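Local coordinates for multiple antibiotic resistance protein MARR (Escherichia coli, PDB 1JGS) that represses the marRAB operon by binding its marO operator site as a winged-helix transcription factor, thereby controlling antibiotic resistance and oxidative stress genes, at the interface of chains A and B. Sequence-based numbering; all coordinates share one arbitrary frame. Chains: chain A/B, Multiple antibiotic resistance protein MARR.

Contact 1: the interface of chains A and B. Residues chain A 2, 121, 124; chain B 131-132, 135.
B:Tyr131 and B:Leu132 keep helical backbone angles in the last turns of helix 126-134 and B:Lys135 lies just beyond its end, while A:Phe2, A:Leu121 and A:Asp124 face them from loops. The pair A:Phe2 and B:Tyr131 is an edge-to-face stack, with planes 78° apart and ring centroids separated by 5.4 Å. The CD2-CE2 edge of A:Phe2 points at one face of B:Tyr131 near its rim, CE2 lying 3.4 Å from B:Tyr131 CE1. B:Tyr131 swings its ring away from its own backbone N (chi1 176°), which presents that face to the phenylalanine. B:Lys135 CG sits over the rim of the same face and also in the plane of the A:Phe2 ring, 3.6 Å from A:Phe2 CZ. Farther out, the lysine chain bends at chi3 (71°) and meets A:Asp124 from the opposite direction. Its ammonium NZ donates a short hydrogen bond of 2.5 Å to carboxylate OD1 of A:Asp124, which doubles as a salt bridge and arrives on the syn side, slightly out of the carboxylate plane. The other oxygen, OD2, stands 3.4 Å from B:Tyr131 CE2, while A:Leu121 CB flanks the lysine root, 3.9 Å from B:Lys135 CB. One lysine thus combines apolar packing at its base with charge pairing at its end, and the patch ties the N-terminal segment and the 121-124 loop of one subunit to the C-terminal helix of the other.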
loop_
_atom_site.group_PDB
_atom_site.type_symbol
_atom_site.label_atom_id
_atom_site.label_comp_id
_atom_site.label_asym_id
_atom_site.label_seq_id
_atom_site.Cartn_x
_atom_site.Cartn_y
_atom_site.Cartn_z
ATOM N N PHE A 2 22.600 8.118 -3.517
ATOM C CA PHE A 2 23.550 7.017 -3.358
ATOM C C PHE A 2 24.648 7.423 -2.388
ATOM O O PHE A 2 25.667 6.745 -2.266
ATOM C CB PHE A 2 24.174 6.625 -4.701
ATOM C CG PHE A 2 23.224 5.926 -5.634
ATOM C CD1 PHE A 2 22.162 6.615 -6.221
ATOM C CD2 PHE A 2 23.386 4.573 -5.923
ATOM C CE1 PHE A 2 21.278 5.968 -7.082
ATOM C CE2 PHE A 2 22.505 3.916 -6.784
ATOM C CZ PHE A 2 21.451 4.615 -7.363
ATOM N N LEU A 121 18.059 0.095 -14.251
ATOM C CA LEU A 121 18.908 -0.821 -13.508
ATOM C C LEU A 121 19.271 -2.043 -14.349
ATOM O O LEU A 121 20.162 -2.809 -13.981
ATOM C CB LEU A 121 18.237 -1.237 -12.189
ATOM C CG LEU A 121 17.229 -2.381 -12.141
ATOM C CD1 LEU A 121 17.902 -3.712 -12.480
ATOM C CD2 LEU A 121 16.648 -2.453 -10.740
ATOM N N ASP A 124 22.708 -3.603 -14.120
ATOM C CA ASP A 124 22.874 -4.335 -12.865
ATOM C C ASP A 124 22.047 -5.605 -12.918
ATOM O O ASP A 124 22.306 -6.574 -12.186
ATOM C CB ASP A 124 22.420 -3.483 -11.675
ATOM C CG ASP A 124 23.015 -2.087 -11.752
ATOM O OD1 ASP A 124 22.779 -1.379 -12.755
ATOM O OD2 ASP A 124 23.724 -1.712 -10.794
ATOM N N TYR B 131 21.136 -0.871 -2.755
ATOM C CA TYR B 131 21.768 -0.212 -3.879
ATOM C C TYR B 131 20.892 -0.319 -5.117
ATOM O O TYR B 131 20.513 0.694 -5.704
ATOM C CB TYR B 131 23.130 -0.846 -4.162
ATOM C CG TYR B 131 23.807 -0.278 -5.381
ATOM C CD1 TYR B 131 24.377 0.990 -5.355
ATOM C CD2 TYR B 131 23.837 -0.994 -6.577
ATOM C CE1 TYR B 131 24.964 1.540 -6.488
ATOM C CE2 TYR B 131 24.421 -0.458 -7.723
ATOM C CZ TYR B 131 24.982 0.814 -7.670
ATOM O OH TYR B 131 25.544 1.364 -8.802
ATOM N N LEU B 132 20.587 -1.549 -5.524
ATOM C CA LEU B 132 19.746 -1.775 -6.698
ATOM C C LEU B 132 18.364 -1.118 -6.561
ATOM O O LEU B 132 17.837 -0.577 -7.530
ATOM C CB LEU B 132 19.585 -3.277 -6.957
ATOM C CG LEU B 132 20.833 -4.028 -7.439
ATOM C CD1 LEU B 132 20.514 -5.496 -7.660
ATOM C CD2 LEU B 132 21.318 -3.404 -8.732
ATOM N N LYS B 135 18.533 2.408 -7.628
ATOM C CA LYS B 135 18.621 2.578 -9.074
ATOM C C LYS B 135 17.254 2.517 -9.742
ATOM O O LYS B 135 17.129 2.774 -10.940
ATOM C CB LYS B 135 19.546 1.522 -9.697
ATOM C CG LYS B 135 20.999 1.629 -9.264
ATOM C CD LYS B 135 21.938 0.960 -10.263
ATOM C CE LYS B 135 22.038 1.772 -11.562
ATOM N NZ LYS B 135 22.931 1.158 -12.607
#

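Contact 2: the interface of chains A and B. Residues chain A 6-8, 11; chain B 118, 126, 130, 133.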
loop_
_atom_site.group_PDB
_atom_site.type_symbol
_atom_site.label_atom_id
_atom_site.label_comp_id
_atom_site.label_asym_id
_atom_site.label_seq_id
_atom_site.Cartn_x
_atom_site.Cartn_y
_atom_site.Cartn_z
ATOM N N ILE A 6 19.849 4.953 3.464
ATOM C CA ILE A 6 18.418 4.820 3.669
ATOM C C ILE A 6 18.166 3.347 3.967
ATOM O O ILE A 6 18.586 2.466 3.204
ATOM C CB ILE A 6 17.649 5.244 2.391
ATOM C CG1 ILE A 6 18.044 6.679 2.013
ATOM C CG2 ILE A 6 16.146 5.138 2.616
ATOM C CD1 ILE A 6 17.690 7.072 0.581
ATOM N N PRO A 7 17.502 3.055 5.099
ATOM C CA PRO A 7 17.199 1.675 5.496
ATOM C C PRO A 7 16.232 0.990 4.521
ATOM O O PRO A 7 15.323 1.626 3.985
ATOM C CB PRO A 7 16.605 1.849 6.893
ATOM C CG PRO A 7 15.897 3.177 6.781
ATOM C CD PRO A 7 16.929 4.016 6.059
ATOM N N LEU A 8 16.438 -0.307 4.312
ATOM C CA LEU A 8 15.626 -1.112 3.400
ATOM C C LEU A 8 14.126 -0.800 3.458
ATOM O O LEU A 8 13.502 -0.497 2.426
ATOM C CB LEU A 8 15.860 -2.596 3.698
ATOM C CG LEU A 8 15.130 -3.665 2.893
ATOM C CD1 LEU A 8 15.529 -3.599 1.423
ATOM C CD2 LEU A 8 15.483 -5.023 3.475
ATOM N N LEU A 11 13.181 2.217 1.681
ATOM C CA LEU A 11 13.433 2.068 0.253
ATOM C C LEU A 11 12.319 1.245 -0.394
ATOM O O LEU A 11 11.839 1.591 -1.468
ATOM C CB LEU A 11 14.794 1.408 -0.008
ATOM C CG LEU A 11 16.045 2.261 0.239
ATOM C CD1 LEU A 11 17.311 1.444 -0.041
ATOM C CD2 LEU A 11 15.998 3.481 -0.654
ATOM N N THR B 118 15.918 -8.476 6.960
ATOM C CA THR B 118 17.311 -8.798 6.686
ATOM C C THR B 118 17.743 -10.119 7.313
ATOM O O THR B 118 18.858 -10.571 7.089
ATOM C CB THR B 118 18.215 -7.642 7.208
ATOM O OG1 THR B 118 18.193 -6.561 6.268
ATOM C CG2 THR B 118 19.640 -8.098 7.432
ATOM N N VAL B 126 22.279 -6.586 2.755
ATOM C CA VAL B 126 21.205 -5.563 2.556
ATOM C C VAL B 126 21.606 -4.340 1.717
ATOM O O VAL B 126 20.784 -3.713 1.071
ATOM C CB VAL B 126 20.662 -5.143 3.928
ATOM C CG1 VAL B 126 19.312 -4.452 3.801
ATOM C CG2 VAL B 126 20.550 -6.351 4.840
ATOM N N GLU B 130 19.663 -2.711 -1.304
ATOM C CA GLU B 130 19.386 -1.292 -1.136
ATOM C C GLU B 130 19.935 -0.514 -2.327
ATOM O O GLU B 130 19.280 0.377 -2.855
ATOM C CB GLU B 130 20.012 -0.788 0.165
ATOM C CG GLU B 130 19.722 -1.685 1.353
ATOM C CD GLU B 130 20.130 -1.076 2.684
ATOM O OE1 GLU B 130 21.241 -0.502 2.782
ATOM O OE2 GLU B 130 19.336 -1.191 3.646
ATOM N N LEU B 133 17.781 -1.156 -5.365
ATOM C CA LEU B 133 16.471 -0.550 -5.162
ATOM C C LEU B 133 16.531 0.954 -5.385
ATOM O O LEU B 133 15.529 1.576 -5.734
ATOM C CB LEU B 133 15.947 -0.840 -3.751
ATOM C CG LEU B 133 15.307 -2.212 -3.503
ATOM C CD1 LEU B 133 14.933 -2.331 -2.027
ATOM C CD2 LEU B 133 14.074 -2.382 -4.382
#
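A:Leu8, first residue of helix 8-27, supplies most of the apolar contact, with its two methyl branches parted between different partners on chain B. CD1 meets a methyl of B:Leu133, 3.7 Å from its CD1, and the two side chains slant across one another. CD2 reaches the other way, to 3.9 Å from B:Val126 CG1 and towards the hydroxyl side of B:Thr118; here leucine and valine stand nearly perpendicular. Because A:Leu8 CG lies opposite the backbone N (chi1 180°), the fork is carried away from the helix start and spreads its two methyls along helix 126-134 of the partner. One turn further on, A:Leu11 adds CD1, set crosswise against the base of B:Glu130 and 3.5 Å from its CB. The polar component is looser. B:Glu130 stretches beyond CG and brings carboxylate OE2 within 3.1 Å of A:Leu8 N, yet the N-H is directed elsewhere and no hydrogen bond forms. The carboxylate nevertheless stands beside the N-terminal end of helix 8-27, where the helix dipole would be expected to favour its negative charge; A:Ile6 and A:Pro7 line the approach through their backbone. By fitting the start of one subunit's first helix against helix 126-134 of the other, the site contributes both packing and a likely electrostatic complement to the MarR dimer.

Contact 3: the interface of chains A and B. Residues chain A 1, 11, 14-15; chain B 133-134, 137-138.
B:Leu137 against A:Met14 and A:Val15, together with B:Lys134 against A:Leu1, forms part of a two-fold homodimer interface in which the terminal segments of the subunits interlock and hold the MarR dimer together. B:Leu137 hides 84 Å² here, more than any other residue of the patch. Its CD1 branch presses on the thioether methyl of A:Met14, with CE at a tight 3.4 Å from CD1, and the two side chains are set square to each other. A bend at chi3 (75°) folds that methyl round to the leucine. The other branch, CD2, turns towards A:Val15 and comes 3.9 Å from its CG2. That same valine methyl rests 3.7 Å from the backbone oxygen O of B:Leu133, so A:Val15 fills the angle between the helix end and the C-terminal tail of chain B. B:Lys134 behaves differently along its length. Its CG lies 4.0 Å from A:Leu11 CD2, while the outstretched remainder carries ammonium NZ to the backbone carbonyl of A:Leu1. NZ donates a 2.8 Å hydrogen bond to A:Leu1 O in the carbonyl plane, with a C=O...N angle of 154°. The aliphatic stem therefore packs on helix 8-27 while the charged end tethers the backbone of A:Leu1, and the C-terminal tail is pinned along the first helix of the partner.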
loop_
_atom_site.group_PDB
_atom_site.type_symbol
_atom_site.label_atom_id
_atom_site.label_comp_id
_atom_site.label_asym_id
_atom_site.label_seq_id
_atom_site.Cartn_x
_atom_site.Cartn_y
_atom_site.Cartn_z
ATOM N N LEU A 1 21.469 10.617 -3.244
ATOM C CA LEU A 1 20.615 9.419 -3.006
ATOM C C LEU A 1 21.511 8.213 -2.757
ATOM O O LEU A 1 21.221 7.382 -1.894
ATOM C CB LEU A 1 19.708 9.159 -4.217
ATOM C CG LEU A 1 18.473 8.273 -3.994
ATOM C CD1 LEU A 1 17.545 8.936 -3.000
ATOM C CD2 LEU A 1 17.743 8.043 -5.314
ATOM N N LEU A 11 13.181 2.217 1.681
ATOM C CA LEU A 11 13.433 2.068 0.253
ATOM C C LEU A 11 12.319 1.245 -0.394
ATOM O O LEU A 11 11.839 1.591 -1.468
ATOM C CB LEU A 11 14.794 1.408 -0.008
ATOM C CG LEU A 11 16.045 2.261 0.239
ATOM C CD1 LEU A 11 17.311 1.444 -0.041
ATOM C CD2 LEU A 11 15.998 3.481 -0.654
ATOM N N MET A 14 9.312 3.685 -0.561
ATOM C CA MET A 14 9.504 4.624 -1.661
ATOM C C MET A 14 9.318 3.976 -3.026
ATOM O O MET A 14 8.757 4.592 -3.921
ATOM C CB MET A 14 10.909 5.227 -1.602
ATOM C CG MET A 14 11.156 6.187 -0.456
ATOM S SD MET A 14 12.909 6.654 -0.370
ATOM C CE MET A 14 13.032 7.811 -1.764
ATOM N N VAL A 15 9.805 2.748 -3.193
ATOM C CA VAL A 15 9.688 2.046 -4.470
ATOM C C VAL A 15 8.263 1.574 -4.759
ATOM O O VAL A 15 7.812 1.585 -5.920
ATOM C CB VAL A 15 10.623 0.820 -4.539
ATOM C CG1 VAL A 15 10.437 0.116 -5.876
ATOM C CG2 VAL A 15 12.093 1.262 -4.374
ATOM N N LEU B 133 17.781 -1.156 -5.365
ATOM C CA LEU B 133 16.471 -0.550 -5.162
ATOM C C LEU B 133 16.531 0.954 -5.385
ATOM O O LEU B 133 15.529 1.576 -5.734
ATOM C CB LEU B 133 15.947 -0.840 -3.751
ATOM C CG LEU B 133 15.307 -2.212 -3.503
ATOM C CD1 LEU B 133 14.933 -2.331 -2.027
ATOM C CD2 LEU B 133 14.074 -2.382 -4.382
ATOM N N LYS B 134 17.702 1.542 -5.171
ATOM C CA LYS B 134 17.855 2.980 -5.375
ATOM C C LYS B 134 17.870 3.272 -6.862
ATOM O O LYS B 134 17.279 4.253 -7.309
ATOM C CB LYS B 134 19.147 3.498 -4.733
ATOM C CG LYS B 134 19.110 3.533 -3.209
ATOM C CD LYS B 134 20.399 4.100 -2.628
ATOM C CE LYS B 134 20.320 4.221 -1.115
ATOM N NZ LYS B 134 21.523 4.915 -0.556
ATOM N N LEU B 137 14.523 4.212 -8.281
ATOM C CA LEU B 137 13.858 5.478 -7.966
ATOM C C LEU B 137 14.012 6.679 -8.918
ATOM O O LEU B 137 13.019 7.315 -9.296
ATOM C CB LEU B 137 14.232 5.905 -6.540
ATOM C CG LEU B 137 13.623 4.984 -5.484
ATOM C CD1 LEU B 137 13.967 5.463 -4.100
ATOM C CD2 LEU B 137 12.123 4.943 -5.678
ATOM N N PRO B 138 15.245 7.013 -9.316
ATOM C CA PRO B 138 15.380 8.160 -10.219
ATOM C C PRO B 138 14.679 7.977 -11.575
ATOM O O PRO B 138 14.375 6.826 -11.951
ATOM C CB PRO B 138 16.897 8.310 -10.354
ATOM C CG PRO B 138 17.383 6.898 -10.214
ATOM C CD PRO B 138 16.549 6.372 -9.072
ATOM O OXT PRO B 138 14.447 8.997 -12.254
#

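Contact 4: the interface of chains A and B. Residues chain A 8, 12, 129, 133, 136; chain B 8, 129, 133.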
loop_
_atom_site.group_PDB
_atom_site.type_symbol
_atom_site.label_atom_id
_atom_site.label_comp_id
_atom_site.label_asym_id
_atom_site.label_seq_id
_atom_site.Cartn_x
_atom_site.Cartn_y
_atom_site.Cartn_z
ATOM N N LEU A 8 16.438 -0.307 4.312
ATOM C CA LEU A 8 15.626 -1.112 3.400
ATOM C C LEU A 8 14.126 -0.800 3.458
ATOM O O LEU A 8 13.502 -0.497 2.426
ATOM C CB LEU A 8 15.860 -2.596 3.698
ATOM C CG LEU A 8 15.130 -3.665 2.893
ATOM C CD1 LEU A 8 15.529 -3.599 1.423
ATOM C CD2 LEU A 8 15.483 -5.023 3.475
ATOM N N ILE A 12 11.933 0.146 0.250
ATOM C CA ILE A 12 10.857 -0.703 -0.258
ATOM C C ILE A 12 9.594 0.161 -0.350
ATOM O O ILE A 12 8.814 0.046 -1.298
ATOM C CB ILE A 12 10.567 -1.890 0.691
ATOM C CG1 ILE A 12 11.743 -2.867 0.687
ATOM C CG2 ILE A 12 9.315 -2.621 0.250
ATOM C CD1 ILE A 12 11.577 -4.016 1.681
ATOM N N LEU A 129 18.120 -8.139 -8.570
ATOM C CA LEU A 129 17.236 -7.495 -7.615
ATOM C C LEU A 129 16.127 -8.480 -7.279
ATOM O O LEU A 129 15.771 -8.660 -6.114
ATOM C CB LEU A 129 16.633 -6.226 -8.213
ATOM C CG LEU A 129 15.617 -5.450 -7.340
ATOM C CD1 LEU A 129 16.226 -5.100 -5.986
ATOM C CD2 LEU A 129 15.188 -4.182 -8.083
ATOM N N LEU A 133 15.293 -9.954 -3.650
ATOM C CA LEU A 133 13.960 -9.672 -3.132
ATOM C C LEU A 133 13.253 -10.958 -2.733
ATOM O O LEU A 133 12.375 -10.949 -1.872
ATOM C CB LEU A 133 13.117 -8.923 -4.171
ATOM C CG LEU A 133 13.341 -7.411 -4.305
ATOM C CD1 LEU A 133 12.476 -6.876 -5.444
ATOM C CD2 LEU A 133 12.997 -6.711 -2.997
ATOM N N VAL A 136 13.996 -12.333 0.731
ATOM C CA VAL A 136 13.342 -11.589 1.800
ATOM C C VAL A 136 11.990 -12.216 2.173
ATOM O O VAL A 136 11.535 -12.087 3.310
ATOM C CB VAL A 136 13.094 -10.112 1.384
ATOM C CG1 VAL A 136 12.232 -9.416 2.424
ATOM C CG2 VAL A 136 14.418 -9.378 1.218
ATOM N N LEU B 8 9.449 -8.388 -11.368
ATOM C CA LEU B 8 9.768 -7.417 -10.322
ATOM C C LEU B 8 8.538 -6.813 -9.636
ATOM O O LEU B 8 8.413 -6.864 -8.400
ATOM C CB LEU B 8 10.631 -6.302 -10.919
ATOM C CG LEU B 8 11.106 -5.148 -10.044
ATOM C CD1 LEU B 8 12.016 -5.653 -8.931
ATOM C CD2 LEU B 8 11.849 -4.158 -10.925
ATOM N N LEU B 129 20.949 -4.984 -2.079
ATOM C CA LEU B 129 19.540 -4.859 -2.409
ATOM C C LEU B 129 19.184 -3.382 -2.345
ATOM O O LEU B 129 18.507 -2.854 -3.229
ATOM C CB LEU B 129 18.684 -5.637 -1.413
ATOM C CG LEU B 129 17.149 -5.556 -1.591
ATOM C CD1 LEU B 129 16.745 -5.975 -3.001
ATOM C CD2 LEU B 129 16.478 -6.454 -0.548
ATOM N N LEU B 133 17.781 -1.156 -5.365
ATOM C CA LEU B 133 16.471 -0.550 -5.162
ATOM C C LEU B 133 16.531 0.954 -5.385
ATOM O O LEU B 133 15.529 1.576 -5.734
ATOM C CB LEU B 133 15.947 -0.840 -3.751
ATOM C CG LEU B 133 15.307 -2.212 -3.503
ATOM C CD1 LEU B 133 14.933 -2.331 -2.027
ATOM C CD2 LEU B 133 14.074 -2.382 -4.382
#
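A:Leu129 and B:Leu129 face each other across the two-fold axis at the centre of this MarR-family dimerisation interface, their side chains standing crosswise. Their CD1 methyls are modelled too close for the separation to be trusted, although the pairing itself is plain. Beside each CD1 sits a methyl of the opposing Leu133: A:Leu129 CD1 lies 3.8 Å from B:Leu133 CD2, and the reciprocal pair, B:Leu129 CD1 and A:Leu133 CD2, has the same spacing. Four leucines from the two copies of helix 126-134 thus interlock, those at 129 running transverse to those at 133 of the opposite chain. Each Leu129 holds CG opposite its backbone N (chi1 177°), which sends CD1 towards the axis and leaves CD2 for the next layer. There, B:Leu129 CD2 meets A:Leu8 CD1 at 3.6 Å on a slanting approach, matched by A:Leu129 CD2 and B:Leu8 CD1, also 3.6 Å apart. The Leu8 methyl is consequently wedged between Leu129 and Leu133 of the other subunit. Farther out the packing thins: A:Val136 CG2 stands 4.0 Å from B:Leu129 CD2, and A:Ile12 CG1 is 4.2 Å from B:Leu133 CD1. Towards the polar rim the leucine cluster gives way to B:Glu130, the next residue after B:Leu129.

Contact 4 lies on the two-fold axis, with its C-alpha centre about 7 Å from that of contact 2 and about 10 Å from those of contact 1 and contact 3. Helix 126-134 of chain B runs through all four: B:Leu133 serves contacts 2, 3 and 4, A:Leu8 joins contact 2 to contact 4, and A:Leu11 joins contact 2 to contact 3. Contacts 1 and 3, their centres about 8 Å apart, draw on interleaved residues at and just beyond that helix's end. Since symmetry repeats contacts 1 to 3 with the chains exchanged, one continuous surface unites both ends of each polypeptide and joins the two DNA-binding halves.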